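PDB 6EUD: ATP-dependent RNA helicase HrpB from Escherichia coli, which hydrolyses ATP to ADP and phosphate and binds single-stranded RNA, as a bacterial DExH-box helicase. Local coordinates for residues A[569-575]-A[588-594]. Numbering follows the deposited sequence.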
ATOM      1  N   LEU A 569       7.510  26.049   3.282  1.00 58.89           N
ATOM      2  CA  LEU A 569       8.417  24.910   3.111  1.00 55.42           C
ATOM      3  C   LEU A 569       9.336  24.700   4.311  1.00 59.35           C
ATOM      4  O   LEU A 569       9.770  23.587   4.587  1.00 61.39           O
ATOM      5  CB  LEU A 569       9.283  25.086   1.863  1.00 51.78           C
ATOM      6  CG  LEU A 569       8.576  24.930   0.517  1.00 57.68           C
ATOM      7  CD1 LEU A 569       9.572  25.061  -0.622  1.00 56.91           C
ATOM      8  CD2 LEU A 569       7.826  23.603   0.447  1.00 59.53           C
ATOM      9  N   VAL A 570       9.649  25.782   5.012  1.00 62.84           N
ATOM     10  CA  VAL A 570      10.681  25.744   6.043  1.00 62.22           C
ATOM     11  C   VAL A 570      10.078  25.764   7.430  1.00 60.60           C
ATOM     12  O   VAL A 570       9.318  26.669   7.783  1.00 60.67           O
ATOM     13  CB  VAL A 570      11.666  26.925   5.898  1.00 59.41           C
ATOM     14  CG1 VAL A 570      12.659  26.934   7.036  1.00 57.74           C
ATOM     15  CG2 VAL A 570      12.384  26.823   4.578  1.00 59.43           C
ATOM     16  N   GLN A 571      10.418  24.751   8.213  1.00 61.56           N
ATOM     17  CA  GLN A 571       9.968  24.701   9.590  1.00 67.28           C
ATOM     18  C   GLN A 571      11.173  24.886  10.521  1.00 66.29           C
ATOM     19  O   GLN A 571      12.318  24.594  10.155  1.00 62.83           O
ATOM     20  CB  GLN A 571       9.212  23.393   9.869  1.00 71.42           C
ATOM     21  CG  GLN A 571       9.922  22.118   9.433  1.00 76.88           C
ATOM     22  CD  GLN A 571       9.656  21.714   7.981  1.00 82.69           C
ATOM     23  OE1 GLN A 571       9.303  22.535   7.130  1.00 83.03           O
ATOM     24  NE2 GLN A 571       9.834  20.432   7.700  1.00 86.34           N
ATOM     25  N   GLN A 572      10.904  25.413  11.712  1.00 66.01           N
ATOM     26  CA  GLN A 572      11.938  25.778  12.674  1.00 64.20           C
ATOM     27  C   GLN A 572      11.937  24.808  13.854  1.00 64.88           C
ATOM     28  O   GLN A 572      10.875  24.405  14.342  1.00 65.35           O
ATOM     29  CB  GLN A 572      11.696  27.202  13.158  1.00 68.20           C
ATOM     30  CG  GLN A 572      12.846  27.890  13.860  1.00 74.20           C
ATOM     31  CD  GLN A 572      12.468  29.303  14.290  1.00 79.02           C
ATOM     32  OE1 GLN A 572      13.278  30.220  14.220  1.00 81.80           O
ATOM     33  NE2 GLN A 572      11.230  29.476  14.748  1.00 80.20           N
ATOM     34  N   SER A 573      13.125  24.443  14.323  1.00 66.73           N
ATOM     35  CA  SER A 573      13.248  23.453  15.392  1.00 63.24           C
ATOM     36  C   SER A 573      14.470  23.714  16.266  1.00 64.71           C
ATOM     37  O   SER A 573      15.608  23.594  15.809  1.00 64.98           O
ATOM     38  CB  SER A 573      13.330  22.054  14.799  1.00 60.91           C
ATOM     39  OG  SER A 573      13.451  21.075  15.803  1.00 63.12           O
ATOM     40  N   ASP A 574      14.229  24.077  17.522  1.00 61.08           N
ATOM     41  CA  ASP A 574      15.310  24.373  18.458  1.00 56.13           C
ATOM     42  C   ASP A 574      15.647  23.158  19.323  1.00 52.25           C
ATOM     43  O   ASP A 574      14.790  22.313  19.602  1.00 51.64           O
ATOM     44  CB  ASP A 574      14.937  25.566  19.340  1.00 61.51           C
ATOM     45  CG  ASP A 574      14.580  26.802  18.530  1.00 68.10           C
ATOM     46  OD1 ASP A 574      15.089  26.941  17.395  1.00 69.12           O
ATOM     47  OD2 ASP A 574      13.791  27.635  19.028  1.00 71.24           O
ATOM     48  N   THR A 575      16.904  23.057  19.737  1.00 49.51           N
ATOM     49  CA  THR A 575      17.325  21.935  20.558  1.00 45.95           C
ATOM     50  C   THR A 575      18.267  22.379  21.654  1.00 49.55           C
ATOM     51  O   THR A 575      19.254  23.071  21.396  1.00 50.57           O
ATOM     52  CB  THR A 575      18.020  20.841  19.724  1.00 48.77           C
ATOM     53  OG1 THR A 575      17.148  20.411  18.676  1.00 51.40           O
ATOM     54  CG2 THR A 575      18.360  19.640  20.590  1.00 48.78           C
ATOM     55  N   TRP A 588      21.241  24.747  19.639  1.00 57.92           N
ATOM     56  CA  TRP A 588      21.199  25.238  18.279  1.00 60.95           C
ATOM     57  C   TRP A 588      19.762  25.418  17.791  1.00 56.85           C
ATOM     58  O   TRP A 588      18.820  24.839  18.347  1.00 49.93           O
ATOM     59  CB  TRP A 588      21.999  24.293  17.358  1.00 62.74           C
ATOM     60  CG  TRP A 588      21.399  22.918  17.143  1.00 59.69           C
ATOM     61  CD1 TRP A 588      20.583  22.535  16.113  1.00 62.03           C
ATOM     62  CD2 TRP A 588      21.580  21.752  17.963  1.00 59.66           C
ATOM     63  NE1 TRP A 588      20.237  21.211  16.245  1.00 61.15           N
ATOM     64  CE2 TRP A 588      20.837  20.704  17.367  1.00 59.86           C
ATOM     65  CE3 TRP A 588      22.292  21.489  19.136  1.00 60.64           C
ATOM     66  CZ2 TRP A 588      20.784  19.418  17.913  1.00 55.39           C
ATOM     67  CZ3 TRP A 588      22.237  20.206  19.678  1.00 59.99           C
ATOM     68  CH2 TRP A 588      21.488  19.190  19.063  1.00 56.60           C
ATOM     69  N   ARG A 589      19.607  26.264  16.774  1.00 59.68           N
ATOM     70  CA  ARG A 589      18.355  26.377  16.020  1.00 57.32           C
ATOM     71  C   ARG A 589      18.567  25.814  14.612  1.00 58.09           C
ATOM     72  O   ARG A 589      19.538  26.189  13.933  1.00 57.49           O
ATOM     73  CB  ARG A 589      17.882  27.832  15.959  1.00 57.92           C
ATOM     74  CG  ARG A 589      16.803  28.110  14.926  1.00 57.23           C
ATOM     75  CD  ARG A 589      16.100  29.415  15.241  1.00 61.96           C
ATOM     76  NE  ARG A 589      15.221  29.273  16.400  1.00 67.07           N
ATOM     77  CZ  ARG A 589      14.625  30.283  17.030  1.00 71.19           C
ATOM     78  NH1 ARG A 589      14.814  31.530  16.630  1.00 71.27           N
ATOM     79  NH2 ARG A 589      13.845  30.041  18.075  1.00 74.41           N
ATOM     80  N   ARG A 590      17.679  24.902  14.198  1.00 56.45           N
ATOM     81  CA  ARG A 590      17.745  24.296  12.872  1.00 60.22           C
ATOM     82  C   ARG A 590      16.548  24.703  12.000  1.00 60.45           C
ATOM     83  O   ARG A 590      15.386  24.484  12.368  1.00 60.63           O
ATOM     84  CB  ARG A 590      17.821  22.768  12.989  1.00 63.63           C
ATOM     85  CG  ARG A 590      18.153  22.047  11.678  1.00 72.98           C
ATOM     86  CD  ARG A 590      17.749  20.572  11.682  1.00 79.53           C
ATOM     87  NE  ARG A 590      18.138  19.902  12.921  1.00 88.59           N
ATOM     88  CZ  ARG A 590      19.321  19.328  13.142  1.00 93.28           C
ATOM     89  NH1 ARG A 590      20.265  19.330  12.205  1.00 97.55           N
ATOM     90  NH2 ARG A 590      19.561  18.747  14.311  1.00 92.28           N
ATOM     91  N   LEU A 591      16.828  25.315  10.853  1.00 60.06           N
ATOM     92  CA  LEU A 591      15.790  25.495   9.844  1.00 57.25           C
ATOM     93  C   LEU A 591      15.791  24.267   8.931  1.00 53.54           C
ATOM     94  O   LEU A 591      16.888  23.855   8.445  1.00 50.19           O
ATOM     95  CB  LEU A 591      16.023  26.782   9.057  1.00 59.33           C
ATOM     96  CG  LEU A 591      15.980  28.034   9.944  1.00 63.97           C
ATOM     97  CD1 LEU A 591      16.119  29.338   9.144  1.00 67.17           C
ATOM     98  CD2 LEU A 591      14.695  28.014  10.735  1.00 62.19           C
ATOM     99  N   GLN A 592      14.630  23.630   8.708  1.00 54.18           N
ATOM    100  CA  GLN A 592      14.769  22.417   7.913  1.00 60.05           C
ATOM    101  C   GLN A 592      13.621  22.427   6.838  1.00 45.53           C
ATOM    102  O   GLN A 592      12.542  23.042   7.000  1.00 46.68           O
ATOM    103  CB  GLN A 592      14.703  21.172   8.794  1.00 66.49           C
ATOM    104  CG  GLN A 592      13.328  21.088   9.494  1.00 76.92           C
ATOM    105  CD  GLN A 592      13.366  20.451  10.873  1.00 86.70           C
ATOM    106  OE1 GLN A 592      13.348  19.226  11.038  1.00 90.22           O
ATOM    107  NE2 GLN A 592      13.156  21.339  11.897  1.00 93.22           N
ATOM    108  N   ILE A 593      13.896  21.846   5.683  1.00 46.04           N
ATOM    109  CA  ILE A 593      12.857  21.546   4.721  1.00 46.31           C
ATOM    110  C   ILE A 593      12.637  20.045   4.756  1.00 45.31           C
ATOM    111  O   ILE A 593      13.430  19.280   4.208  1.00 45.66           O
ATOM    112  CB  ILE A 593      13.235  22.006   3.319  1.00 51.70           C
ATOM    113  CG1 ILE A 593      13.456  23.520   3.294  1.00 52.00           C
ATOM    114  CG2 ILE A 593      12.132  21.664   2.388  1.00 51.63           C
ATOM    115  CD1 ILE A 593      13.901  24.033   1.983  1.00 50.11           C
ATOM    116  N   GLY A 594      11.586  19.616   5.444  1.00 47.74           N
ATOM    117  CA  GLY A 594      11.411  18.198   5.702  1.00 47.15           C
ATOM    118  C   GLY A 594      12.578  17.675   6.517  1.00 46.92           C
ATOM    119  O   GLY A 594      12.882  18.222   7.571  1.00 46.38           O
TER
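Gln571, Ser573 and Thr575 form hydrogen-bonded antiparallel pairs with Gln592, Arg590 and Trp588 in a beta hairpin; the N-to-C directions of the two short strand segments make 157°. Six backbone bonds result; Gln592 N to Gln571 O, at 2.9 Å, is nearly straight, whereas Ser573 N to Arg590 O is more bent.

The charged contact lies on the face shared by Gln572, Asp574, Arg589 and Leu591. Arg589 grips Asp574 side-on, NE reaching OD1 at 2.5 Å and NH2 reaching OD2 at 2.6 Å. One nitrogen to each oxygen makes the salt bridge bidentate; both oxygens are met on their syn sides, with the planes nearly coplanar at 26°. Arg589 NH2 also forms a salt bridge with Glu610 OE2. The amide of Gln572 sits over one face of the guanidinium, its CD 3.5 Å above the plane. Replacing Arg589 with an alanine would probably leave the carboxylate of buried Asp574 without its cationic mate and cost Glu610 this salt bridge.

On the other face, Thr575 CB packs over the six-membered ring of Trp588, 3.7 Å from the centroid, a CH-pi contact. Trp588 CG stands between the backbone N and carbonyl carbon (chi1 69°), which turns the indole toward Thr575. Farther along, Val570 CG2 touches Ile593 CG1 at 3.7 Å.

In the sheet of the HrpB connector region, strand 596-602 pairs with 584-593 as the third strand. Helix 559-565 packs on Val570 and Ile593, and helix 608-622 on Ser573, Asp574 and Thr575.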